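Local coordinates for protein CBIX (Paracoccus pantotrophus, PDB 4CCS) that probably carries out the terminal step of siroheme biosynthesis in denitrifying bacteria, as a chelatase expected to insert iron into sirohydrochlorin, at residues A[8-12]-A[183-189]; A[30-36]-A[219-224]; A[105-110]-A[175-179]; A[120-124]-A[167-172]; A[126-130]-A[158-162]. The contacts are given in a common frame with arbitrary orientation. Numbering follows the deposited sequence.

Contact 1 of 5, residues A[8-12]-A[183-189]; sequences VAHGQ and TQAEHVT. With EDO (1,2-ethanediol), chain D.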
# COMPACT_ATOMS: atom_id res chain seq x y z
N VAL A 8 7.30 -5.71 7.11
CA VAL A 8 7.81 -4.44 7.62
C VAL A 8 7.06 -3.23 7.07
O VAL A 8 6.97 -3.05 5.86
CB VAL A 8 9.35 -4.34 7.37
CG1 VAL A 8 9.91 -3.00 7.83
CG2 VAL A 8 10.09 -5.49 8.07
N ALA A 9 6.57 -2.38 7.98
CA ALA A 9 5.93 -1.13 7.61
C ALA A 9 6.87 0.05 7.88
O ALA A 9 7.70 -0.01 8.80
CB ALA A 9 4.66 -0.94 8.41
N HIS A 10 6.72 1.12 7.09
CA HIS A 10 7.43 2.38 7.32
C HIS A 10 6.89 2.94 8.64
O HIS A 10 5.70 2.79 8.92
CB HIS A 10 7.09 3.42 6.23
CG HIS A 10 8.07 3.45 5.11
ND1 HIS A 10 9.43 3.54 5.34
CD2 HIS A 10 7.85 3.41 3.78
CE1 HIS A 10 9.99 3.51 4.14
NE2 HIS A 10 9.07 3.45 3.17
N GLY A 11 7.73 3.59 9.44
CA GLY A 11 7.16 4.16 10.66
C GLY A 11 6.47 5.49 10.35
O GLY A 11 6.71 6.09 9.29
N GLN A 12 5.61 5.95 11.26
CA GLN A 12 4.94 7.25 11.14
C GLN A 12 5.08 7.96 12.49
O GLN A 12 5.36 7.28 13.48
CB GLN A 12 3.45 7.06 10.77
CG GLN A 12 3.24 6.57 9.32
CD GLN A 12 3.55 7.65 8.32
OE1 GLN A 12 2.77 8.57 8.11
NE2 GLN A 12 4.75 7.64 7.74
N THR A 183 -0.74 1.10 4.60
CA THR A 183 -1.12 1.06 6.02
C THR A 183 -2.04 2.19 6.38
O THR A 183 -2.00 3.25 5.73
CB THR A 183 0.11 1.12 6.96
OG1 THR A 183 0.70 2.43 6.95
CG2 THR A 183 1.16 0.04 6.66
N GLN A 184 -2.86 1.99 7.43
CA GLN A 184 -3.76 3.03 7.93
C GLN A 184 -2.95 4.22 8.48
O GLN A 184 -3.33 5.35 8.22
CB GLN A 184 -4.75 2.48 8.98
CG GLN A 184 -5.79 3.52 9.48
CD GLN A 184 -6.83 3.87 8.43
OE1 GLN A 184 -6.61 4.69 7.53
NE2 GLN A 184 -8.01 3.26 8.51
N ALA A 185 -1.81 3.96 9.18
CA ALA A 185 -0.99 5.04 9.76
C ALA A 185 -0.49 6.01 8.67
O ALA A 185 -0.65 7.22 8.82
CB ALA A 185 0.18 4.47 10.56
N GLU A 186 0.01 5.47 7.53
CA GLU A 186 0.46 6.33 6.43
C GLU A 186 -0.70 7.07 5.78
O GLU A 186 -0.56 8.25 5.45
CB GLU A 186 1.25 5.53 5.40
CG GLU A 186 2.56 5.02 5.96
CD GLU A 186 3.17 3.95 5.09
OE1 GLU A 186 2.62 2.83 5.01
OE2 GLU A 186 4.20 4.26 4.45
N HIS A 187 -1.85 6.40 5.63
CA HIS A 187 -3.06 6.99 5.06
C HIS A 187 -3.54 8.19 5.90
O HIS A 187 -3.73 9.28 5.35
CB HIS A 187 -4.18 5.95 4.95
CG HIS A 187 -5.50 6.50 4.50
ND1 HIS A 187 -6.65 6.39 5.29
CD2 HIS A 187 -5.82 7.17 3.37
CE1 HIS A 187 -7.62 6.97 4.60
NE2 HIS A 187 -7.17 7.46 3.43
N VAL A 188 -3.74 8.00 7.22
CA VAL A 188 -4.24 9.03 8.15
C VAL A 188 -3.33 10.27 8.15
O VAL A 188 -3.84 11.39 8.07
CB VAL A 188 -4.48 8.44 9.58
CG1 VAL A 188 -4.75 9.54 10.62
CG2 VAL A 188 -5.65 7.45 9.56
N THR A 189 -1.99 10.07 8.16
CA THR A 189 -1.00 11.18 8.11
C THR A 189 -1.26 12.17 6.95
O THR A 189 -1.16 13.39 7.14
CB THR A 189 0.42 10.61 8.06
OG1 THR A 189 0.66 9.88 9.26
CG2 THR A 189 1.51 11.68 7.85
C1 EDO D . 10.32 5.94 9.35
O1 EDO D . 10.25 5.08 10.49
C2 EDO D . 10.95 5.19 8.19
O2 EDO D . 10.20 4.00 7.95
O HOH W 1 4.55 0.94 5.25

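Contact 2 of 5, residues A[30-36]-A[219-224]; sequences VAPLVPQ and IAESIK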
# COMPACT_ATOMS: atom_id res chain seq x y z
N VAL A 30 -1.74 -13.27 7.66
CA VAL A 30 -0.86 -13.87 6.65
C VAL A 30 -0.45 -15.29 7.10
O VAL A 30 -0.52 -16.24 6.31
CB VAL A 30 0.38 -12.96 6.35
CG1 VAL A 30 1.43 -13.66 5.49
CG2 VAL A 30 -0.04 -11.63 5.71
N ALA A 31 -0.04 -15.42 8.39
CA ALA A 31 0.48 -16.63 9.03
C ALA A 31 -0.24 -17.97 8.66
O ALA A 31 0.46 -18.83 8.14
CB ALA A 31 0.53 -16.45 10.55
N PRO A 32 -1.60 -18.15 8.86
CA PRO A 32 -2.22 -19.44 8.51
C PRO A 32 -2.21 -19.80 7.01
O PRO A 32 -2.51 -20.95 6.66
CB PRO A 32 -3.64 -19.32 9.05
CG PRO A 32 -3.92 -17.86 9.08
CD PRO A 32 -2.61 -17.23 9.42
N LEU A 33 -1.83 -18.84 6.15
CA LEU A 33 -1.76 -19.00 4.70
C LEU A 33 -0.37 -19.41 4.19
O LEU A 33 -0.25 -19.76 3.02
CB LEU A 33 -2.29 -17.73 3.99
CG LEU A 33 -3.63 -17.17 4.48
CD1 LEU A 33 -3.94 -15.86 3.80
CD2 LEU A 33 -4.78 -18.15 4.27
N VAL A 34 0.67 -19.34 5.06
CA VAL A 34 2.06 -19.74 4.74
C VAL A 34 2.57 -20.70 5.85
O VAL A 34 3.45 -20.30 6.62
CB VAL A 34 3.03 -18.53 4.54
CG1 VAL A 34 4.32 -18.96 3.84
CG2 VAL A 34 2.39 -17.38 3.81
N PRO A 35 2.02 -21.95 5.95
CA PRO A 35 2.44 -22.87 7.02
C PRO A 35 3.93 -23.22 7.06
O PRO A 35 4.46 -23.49 8.14
CB PRO A 35 1.57 -24.12 6.79
CG PRO A 35 0.41 -23.63 6.00
CD PRO A 35 0.98 -22.58 5.11
N GLN A 36 4.63 -23.17 5.91
CA GLN A 36 6.06 -23.47 5.81
C GLN A 36 6.97 -22.35 6.38
O GLN A 36 8.19 -22.50 6.39
CB GLN A 36 6.46 -23.85 4.37
CG GLN A 36 6.22 -22.75 3.32
CD GLN A 36 4.87 -22.81 2.64
OE1 GLN A 36 3.81 -22.69 3.27
NE2 GLN A 36 4.87 -22.91 1.31
N ILE A 219 -0.15 -11.18 0.10
CA ILE A 219 1.18 -11.21 0.72
C ILE A 219 1.67 -12.67 0.83
O ILE A 219 2.82 -12.96 0.49
CB ILE A 219 1.19 -10.48 2.09
CG1 ILE A 219 0.75 -8.99 1.93
CG2 ILE A 219 2.57 -10.59 2.77
CD1 ILE A 219 0.69 -8.15 3.27
N ALA A 220 0.79 -13.58 1.29
CA ALA A 220 1.11 -15.00 1.41
C ALA A 220 1.62 -15.59 0.08
O ALA A 220 2.63 -16.31 0.07
CB ALA A 220 -0.12 -15.76 1.89
N GLU A 221 0.96 -15.25 -1.05
CA GLU A 221 1.36 -15.76 -2.37
C GLU A 221 2.71 -15.25 -2.79
O GLU A 221 3.49 -16.01 -3.35
CB GLU A 221 0.28 -15.53 -3.46
CG GLU A 221 -1.05 -16.22 -3.18
CD GLU A 221 -1.04 -17.73 -2.98
OE1 GLU A 221 -0.13 -18.41 -3.50
OE2 GLU A 221 -1.97 -18.25 -2.31
N SER A 222 3.04 -13.98 -2.43
CA SER A 222 4.34 -13.40 -2.71
C SER A 222 5.46 -14.03 -1.86
O SER A 222 6.57 -14.18 -2.36
CB SER A 222 4.29 -11.88 -2.55
OG SER A 222 3.50 -11.36 -3.61
N ILE A 223 5.16 -14.41 -0.60
CA ILE A 223 6.11 -15.09 0.29
C ILE A 223 6.39 -16.52 -0.27
O ILE A 223 7.55 -16.89 -0.48
CB ILE A 223 5.61 -15.14 1.77
CG1 ILE A 223 5.56 -13.72 2.40
CG2 ILE A 223 6.50 -16.08 2.61
CD1 ILE A 223 4.67 -13.64 3.65
N LYS A 224 5.31 -17.30 -0.49
CA LYS A 224 5.34 -18.68 -1.03
C LYS A 224 6.16 -18.77 -2.32
O LYS A 224 6.94 -19.71 -2.48
CB LYS A 224 3.92 -19.20 -1.28
CG LYS A 224 3.20 -19.67 -0.03
CD LYS A 224 1.91 -20.42 -0.35
CE LYS A 224 0.68 -19.55 -0.32
NZ LYS A 224 -0.57 -20.34 -0.52

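Contact 3 of 5, residues A[105-110]-A[175-179]; sequences LIAQAA and AICLP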
# COMPACT_ATOMS: atom_id res chain seq x y z
N LEU A 105 -12.14 -4.13 -5.60
CA LEU A 105 -12.67 -3.18 -4.60
C LEU A 105 -13.54 -2.11 -5.26
O LEU A 105 -14.63 -1.82 -4.76
CB LEU A 105 -11.53 -2.52 -3.82
CG LEU A 105 -10.78 -3.40 -2.82
CD1 LEU A 105 -9.48 -2.73 -2.42
CD2 LEU A 105 -11.64 -3.68 -1.56
N ILE A 106 -13.08 -1.56 -6.39
CA ILE A 106 -13.82 -0.52 -7.13
C ILE A 106 -15.12 -1.08 -7.74
O ILE A 106 -16.17 -0.42 -7.66
CB ILE A 106 -12.88 0.15 -8.15
CG1 ILE A 106 -11.91 1.11 -7.42
CG2 ILE A 106 -13.66 0.90 -9.22
CD1 ILE A 106 -10.66 1.43 -8.19
N ALA A 107 -15.06 -2.29 -8.32
CA ALA A 107 -16.24 -2.96 -8.90
C ALA A 107 -17.28 -3.24 -7.81
O ALA A 107 -18.46 -2.94 -8.01
CB ALA A 107 -15.83 -4.25 -9.60
N GLN A 108 -16.84 -3.74 -6.64
CA GLN A 108 -17.72 -4.01 -5.48
C GLN A 108 -18.40 -2.70 -5.02
O GLN A 108 -19.62 -2.66 -4.81
CB GLN A 108 -16.93 -4.65 -4.31
CG GLN A 108 -17.78 -4.98 -3.06
CD GLN A 108 -17.18 -4.65 -1.70
OE1 GLN A 108 -15.95 -4.52 -1.51
NE2 GLN A 108 -18.04 -4.53 -0.68
N ALA A 109 -17.60 -1.61 -4.92
CA ALA A 109 -18.08 -0.29 -4.51
C ALA A 109 -19.14 0.26 -5.45
O ALA A 109 -20.21 0.66 -4.98
CB ALA A 109 -16.92 0.69 -4.40
N ALA A 110 -18.89 0.21 -6.78
CA ALA A 110 -19.82 0.69 -7.80
C ALA A 110 -21.16 -0.06 -7.72
O ALA A 110 -22.21 0.57 -7.82
CB ALA A 110 -19.21 0.56 -9.19
N ALA A 175 -18.38 9.01 -9.00
CA ALA A 175 -16.93 8.93 -8.94
C ALA A 175 -16.53 8.17 -7.70
O ALA A 175 -17.21 8.22 -6.68
CB ALA A 175 -16.32 10.33 -8.93
N ILE A 176 -15.43 7.41 -7.80
CA ILE A 176 -14.91 6.62 -6.69
C ILE A 176 -13.43 6.94 -6.55
O ILE A 176 -12.68 6.85 -7.52
CB ILE A 176 -15.11 5.08 -6.90
CG1 ILE A 176 -16.59 4.67 -6.94
CG2 ILE A 176 -14.36 4.26 -5.84
CD1 ILE A 176 -16.86 3.31 -7.58
N CYS A 177 -13.02 7.27 -5.31
CA CYS A 177 -11.63 7.48 -4.97
C CYS A 177 -11.11 6.30 -4.12
O CYS A 177 -11.65 5.99 -3.05
CB CYS A 177 -11.44 8.81 -4.24
SG CYS A 177 -9.73 9.10 -3.70
N LEU A 178 -10.05 5.65 -4.61
CA LEU A 178 -9.37 4.57 -3.91
C LEU A 178 -8.01 5.08 -3.40
O LEU A 178 -7.15 5.44 -4.22
CB LEU A 178 -9.16 3.36 -4.85
CG LEU A 178 -8.37 2.18 -4.25
CD1 LEU A 178 -9.08 1.59 -2.98
CD2 LEU A 178 -8.15 1.10 -5.29
N PRO A 179 -7.79 5.10 -2.06
CA PRO A 179 -6.49 5.53 -1.51
C PRO A 179 -5.48 4.40 -1.66
O PRO A 179 -5.66 3.31 -1.08
CB PRO A 179 -6.79 5.83 -0.03
CG PRO A 179 -8.27 6.07 0.02
CD PRO A 179 -8.82 5.10 -1.01

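Contact 4 of 5, residues A[120-124]-A[167-172]; sequences TRLLV and AARDLP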
# COMPACT_ATOMS: atom_id res chain seq x y z
N THR A 120 -18.72 5.28 -14.35
CA THR A 120 -18.13 5.82 -13.12
C THR A 120 -16.71 6.32 -13.39
O THR A 120 -15.93 5.65 -14.07
CB THR A 120 -18.19 4.77 -11.98
OG1 THR A 120 -19.54 4.33 -11.82
CG2 THR A 120 -17.70 5.32 -10.64
N ARG A 121 -16.37 7.50 -12.84
CA ARG A 121 -15.06 8.13 -12.95
C ARG A 121 -14.21 7.64 -11.77
O ARG A 121 -14.69 7.63 -10.63
CB ARG A 121 -15.26 9.66 -12.93
CG ARG A 121 -14.01 10.50 -12.98
CD ARG A 121 -13.30 10.45 -14.33
NE ARG A 121 -12.38 11.57 -14.51
CZ ARG A 121 -11.18 11.66 -13.95
NH1 ARG A 121 -10.75 10.70 -13.14
NH2 ARG A 121 -10.42 12.73 -14.16
N LEU A 122 -12.94 7.26 -12.04
CA LEU A 122 -12.05 6.74 -11.00
C LEU A 122 -10.90 7.66 -10.66
O LEU A 122 -10.28 8.24 -11.56
CB LEU A 122 -11.51 5.35 -11.39
CG LEU A 122 -12.58 4.30 -11.70
CD1 LEU A 122 -11.93 2.98 -12.07
CD2 LEU A 122 -13.56 4.13 -10.53
N LEU A 123 -10.60 7.78 -9.36
CA LEU A 123 -9.48 8.58 -8.87
C LEU A 123 -8.60 7.73 -7.92
O LEU A 123 -9.07 7.28 -6.87
CB LEU A 123 -9.95 9.87 -8.18
CG LEU A 123 -8.86 10.81 -7.65
CD1 LEU A 123 -8.05 11.46 -8.80
CD2 LEU A 123 -9.48 11.87 -6.76
N VAL A 124 -7.35 7.52 -8.32
CA VAL A 124 -6.39 6.77 -7.52
C VAL A 124 -5.62 7.85 -6.74
O VAL A 124 -4.94 8.68 -7.35
CB VAL A 124 -5.46 5.90 -8.40
CG1 VAL A 124 -4.32 5.29 -7.58
CG2 VAL A 124 -6.25 4.81 -9.13
N ALA A 167 -6.71 17.36 -8.74
CA ALA A 167 -7.12 16.14 -9.44
C ALA A 167 -8.55 15.70 -9.13
O ALA A 167 -9.23 15.17 -10.01
CB ALA A 167 -6.14 15.01 -9.15
N ALA A 168 -9.01 15.94 -7.88
CA ALA A 168 -10.36 15.58 -7.46
C ALA A 168 -11.39 16.67 -7.76
O ALA A 168 -12.57 16.44 -7.54
CB ALA A 168 -10.38 15.25 -5.97
N ARG A 169 -10.96 17.84 -8.24
CA ARG A 169 -11.87 18.96 -8.53
C ARG A 169 -12.61 18.75 -9.88
O ARG A 169 -12.07 18.11 -10.78
CB ARG A 169 -11.10 20.30 -8.49
CG ARG A 169 -12.01 21.55 -8.48
CD ARG A 169 -11.24 22.83 -8.23
NE ARG A 169 -10.97 23.03 -6.80
CZ ARG A 169 -9.76 23.00 -6.25
NH1 ARG A 169 -8.69 22.80 -7.01
NH2 ARG A 169 -9.62 23.18 -4.95
N ASP A 170 -13.85 19.24 -9.97
CA ASP A 170 -14.71 19.18 -11.17
C ASP A 170 -14.98 17.74 -11.69
O ASP A 170 -15.12 17.53 -12.89
CB ASP A 170 -14.16 20.10 -12.29
CG ASP A 170 -14.00 21.53 -11.84
OD1 ASP A 170 -14.96 22.09 -11.26
OD2 ASP A 170 -12.90 22.09 -12.03
N LEU A 171 -15.11 16.77 -10.77
CA LEU A 171 -15.46 15.40 -11.13
C LEU A 171 -16.97 15.24 -10.88
O LEU A 171 -17.51 16.01 -10.09
CB LEU A 171 -14.66 14.35 -10.33
CG LEU A 171 -13.13 14.32 -10.55
CD1 LEU A 171 -12.48 13.22 -9.72
CD2 LEU A 171 -12.79 14.10 -12.01
N PRO A 172 -17.65 14.27 -11.54
CA PRO A 172 -19.09 14.11 -11.30
C PRO A 172 -19.39 13.43 -9.96
O PRO A 172 -18.48 13.00 -9.25
CB PRO A 172 -19.55 13.24 -12.49
CG PRO A 172 -18.33 12.53 -12.93
CD PRO A 172 -17.22 13.50 -12.73
O HOH W 2 -8.12 13.96 -12.15

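Contact 5 of 5, residues A[126-130]-A[158-162]; sequences AHGSG and IEEAP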
# COMPACT_ATOMS: atom_id res chain seq x y z
N ALA A 126 -2.71 8.81 -4.02
CA ALA A 126 -1.52 8.21 -3.45
C ALA A 126 -0.56 9.27 -2.89
O ALA A 126 -0.69 10.45 -3.22
CB ALA A 126 -0.81 7.36 -4.51
N HIS A 127 0.37 8.84 -2.04
CA HIS A 127 1.34 9.76 -1.45
C HIS A 127 2.23 10.39 -2.52
O HIS A 127 2.44 11.60 -2.51
CB HIS A 127 2.21 9.04 -0.39
CG HIS A 127 3.12 9.97 0.36
ND1 HIS A 127 2.63 10.82 1.34
CD2 HIS A 127 4.46 10.12 0.29
CE1 HIS A 127 3.68 11.47 1.83
NE2 HIS A 127 4.81 11.08 1.23
N GLY A 128 2.72 9.57 -3.45
CA GLY A 128 3.65 10.03 -4.47
C GLY A 128 5.02 10.22 -3.79
O GLY A 128 5.26 9.65 -2.73
N SER A 129 5.90 11.01 -4.39
CA SER A 129 7.24 11.26 -3.83
C SER A 129 7.84 12.50 -4.45
O SER A 129 7.63 12.77 -5.64
CB SER A 129 8.16 10.07 -4.10
OG SER A 129 9.47 10.27 -3.58
N GLY A 130 8.62 13.24 -3.66
CA GLY A 130 9.34 14.43 -4.14
C GLY A 130 10.79 14.06 -4.53
O GLY A 130 11.44 14.83 -5.23
N ILE A 158 -0.13 13.56 -2.97
CA ILE A 158 0.06 14.47 -1.82
C ILE A 158 1.39 15.23 -2.00
O ILE A 158 1.43 16.43 -1.76
CB ILE A 158 -0.03 13.67 -0.48
CG1 ILE A 158 -1.49 13.31 -0.16
CG2 ILE A 158 0.58 14.46 0.71
CD1 ILE A 158 -1.90 11.97 -0.50
N GLU A 159 2.45 14.53 -2.44
CA GLU A 159 3.80 15.09 -2.58
C GLU A 159 4.15 15.73 -3.91
O GLU A 159 5.16 16.44 -4.00
CB GLU A 159 4.86 14.03 -2.25
CG GLU A 159 4.91 13.65 -0.78
CD GLU A 159 5.37 14.75 0.15
OE1 GLU A 159 6.47 15.32 -0.08
OE2 GLU A 159 4.63 15.06 1.11
N GLU A 160 3.37 15.47 -4.96
CA GLU A 160 3.72 15.96 -6.28
C GLU A 160 2.51 16.25 -7.12
O GLU A 160 1.40 15.82 -6.78
CB GLU A 160 4.63 14.92 -6.98
CG GLU A 160 3.94 13.60 -7.25
CD GLU A 160 4.85 12.50 -7.75
OE1 GLU A 160 5.31 12.58 -8.91
OE2 GLU A 160 5.05 11.52 -6.99
N ALA A 161 2.71 17.00 -8.22
CA ALA A 161 1.64 17.31 -9.14
C ALA A 161 1.37 16.04 -9.98
O ALA A 161 2.32 15.31 -10.28
CB ALA A 161 2.05 18.47 -10.05
N PRO A 162 0.10 15.76 -10.35
CA PRO A 162 -1.11 16.53 -10.05
C PRO A 162 -1.49 16.35 -8.57
O PRO A 162 -1.59 15.21 -8.11
CB PRO A 162 -2.14 15.97 -11.04
CG PRO A 162 -1.69 14.56 -11.31
CD PRO A 162 -0.18 14.61 -11.24

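Contact 1 of 5, residues A[8-12]-A[183-189]
The two domains are bridged here mainly by two long side chains, Gln12 and Glu186, with a smaller share from His10. Gln12 reaches from the loop after strand 4-9 across to helix 184-189, meeting Ala185, Glu186 and Thr189. Its CG lies 3.9 Å from Ala185 CB, its CD packs 3.7 Å from Glu186 CG, and OE1 is 2.7 Å from Thr189 OG1. The amide is held by its own loop, since NE2 donates to Gly11 O at 2.9 Å. Glu186 brings OE2 to the edge of the His10 ring, 3.5 Å from His10 CB. Its OE1 accepts from Thr183 OG1 at 2.8 Å, while Thr183, the N-cap, accepts from Glu186 N through OG1 at 3.2 Å. A water links His10 N (2.9 Å) to Glu186 OE1 (2.7 Å). Ethanediol, probably from the crystallisation liquor, hydrogen-bonds through O2 to His10 ND1 at 2.8 Å. A histidine after the first strand, facing the interdomain cleft, is consistent with the active site of class II chelatases. Strands 38-43 and 57-61 flank strand 4-9, and helix 16-30 spans the seam: Ala9 and Thr183 both touch Ile23, and Ala185 touches Gln19.

Contact 2 of 5, residues A[30-36]-A[219-224]
In the two-domain fold of class II chelatases the chain can finish on the domain where it began, and the C-terminal helix 215-226 does so here, packing beside the end of helix 16-30 on the N-terminal sheet. Small residues let backbones come close: Val30 CA and Ala220 CA approach to 5.7 Å. The methyl of Ala220 is a low bump that enters a hollow walled by Val30, Leu33 and Val34, its CB lying 3.6 Å from both Leu33 CB and Val34 CG2 and 4.4 Å from Val30 CG1. The 3-10 turn at 31-33 brings Leu33 round to this side. In return, Val34 fits a notch on the helix between Ala220, Ile223 and Lys224, with Val34 CG1 3.8 Å from Ile223 CG2. Val30 is wedged deeper: its CG2 meets Ile219 CB at 4.0 Å and its CG1 meets Ile223 CD1 at 3.7 Å. Both isoleucines continue inward onto strand 4-9, where Ile219 touches Ile7 and Ile223 touches Val5 and Ile7. At the outer margin the Lys224 chain lies across the loop, its CE 3.5 Å from Leu33 O, while Lys224 NZ forms a salt bridge with Glu221 OE2 at 3.1 Å.

Contact 3 of 5, residues A[105-110]-A[175-179]
A β-strand in an α/β sandwich offers alternate residues to its two faces, and 175-179 is a compact example, packed under helix 98-113 with local axes 9.7 Å apart and 143° between their directions. Ala175 does not reach the helix. Ile176 does, and gives the largest share of the buried surface: its CD1 is lodged against the helical backbone and small side chains, 3.8 Å from both Ile106 O and Ala110 N, 4.0 Å from Ala110 CB and 4.1 Å from Ala109 CB. The two alanines allow this branch to sit so close, and Ile176 CG2 adds a looser contact of 4.3 Å with Ile106 CG1. Cys177 points away from the helix, and its side chain touches Leu123 and Ala125 of strand 121-126. Leu178 returns to the helical face, its CD2 3.8 Å from Ile106 CD1 and its CD1 4.4 Å from Leu105 CD1, so that Ile106 meets both residues that point toward the helix. Pro179 plays no part. The result is a helix-on-sheet layer in the C-terminal Rossmann-like domain in which every meeting side chain is apolar. Strand 175-179 lies between strands 121-126 and 204-205, and the same layer is extended by Leu122 beneath Ile106 and by Leu206 against Ala109 and Ile176.

Contact 4 of 5, residues A[120-124]-A[167-172]
This is a partly buried, mainly apolar contact between a strand of the C-terminal sheet and a connecting loop that passes over it. The motif is a beta-alpha-beta crossover of the Rossmann-like domain: strand 152-157 is joined through the short helix 164-167 to the parallel strand 175-179, and because strand 121-126 lies between those two, the connection must cross it. The alternation of a β-strand decides which residues meet the crossing loop. Arg121 and Leu123 point toward it, while Leu122 points away and packs on Leu146 of helix 134-146. Leu123 is the buried part of the contact, with CD1 4.0 Å from Ala167 CB and CD2 3.6 Å from Ala168 CB and 4.4 Å from Leu171 CD1. The alanines at the end of the helix provide a shallow seat for the leucine, and Leu171 closes it from the other end of the loop. Nearer the edge, Arg121 CB touches Pro172 CG at 4.2 Å, and Leu171 CD2 lies over one face of the guanidinium, 3.5 Å from Arg121 NH2. The guanidinium also has a partner outside the contact: Arg121 NH1 hydrogen-bonds to Thr154 OG1 on the neighbouring strand. A single water completes the contact, accepting from Arg121 NH2 at 3.3 Å and donating to Ala167 O at 2.7 Å.

Contact 5 of 5, residues A[126-130]-A[158-162]
The loops 126-130 and 158-162 settle several of their backbone polar groups against each other. His127 O accepts twice, from Glu159 N at 2.9 Å and from Ile158 N at 3.3 Å; the Ile158 amide is shared, with a weak second bond to Ala126 O at 3.2 Å. Further on, Ser129 N donates to Glu160 OE2 at 2.8 Å, and the other carboxylate oxygen, Glu160 OE1, hydrogen-bonds to Ser136 OG. Gly128 suits this approach: its CA is 3.2 Å from Glu160 OE2, where a CB would clash, and its positive phi by itself favours glycine. Both loops follow the C-terminal ends of adjacent parallel strands, 121-126 and 152-157, the edge where Rossmann-like domains commonly place their functional loops, and His127-Gly128 echoes His10-Gly11 after the first strand of the N-terminal domain. The imidazole of His127 is engaged through ND1 with Asp190 OD2, while Glu159 CG makes a CH-pi contact with one ring face, 3.6 Å from the centroid. Ser129 OG turns back into its own loop, hydrogen-bonding to Arg131 N and Ser132 N.

From the N terminus, contacts 1 and 2 open first, at 8-12 and 30-36, both in the N-terminal domain, and wait for the C-terminal half of the chain. Contacts 3, 4 and 5 then open at 105-110, 120-124 and 126-130 and close in reverse order, at 158-162 for contact 5, 167-172 for contact 4 and 175-179 for contact 3, a concentric set that builds the C-terminal domain around neighbouring strands 121-126 and 175-179. Contact 1 closes next, at 183-189, enclosing all three and joining the domains across the cleft. Contact 2 closes last, at 219-224; it encloses the same three but crosses contact 1, returning the terminal helix to the first domain.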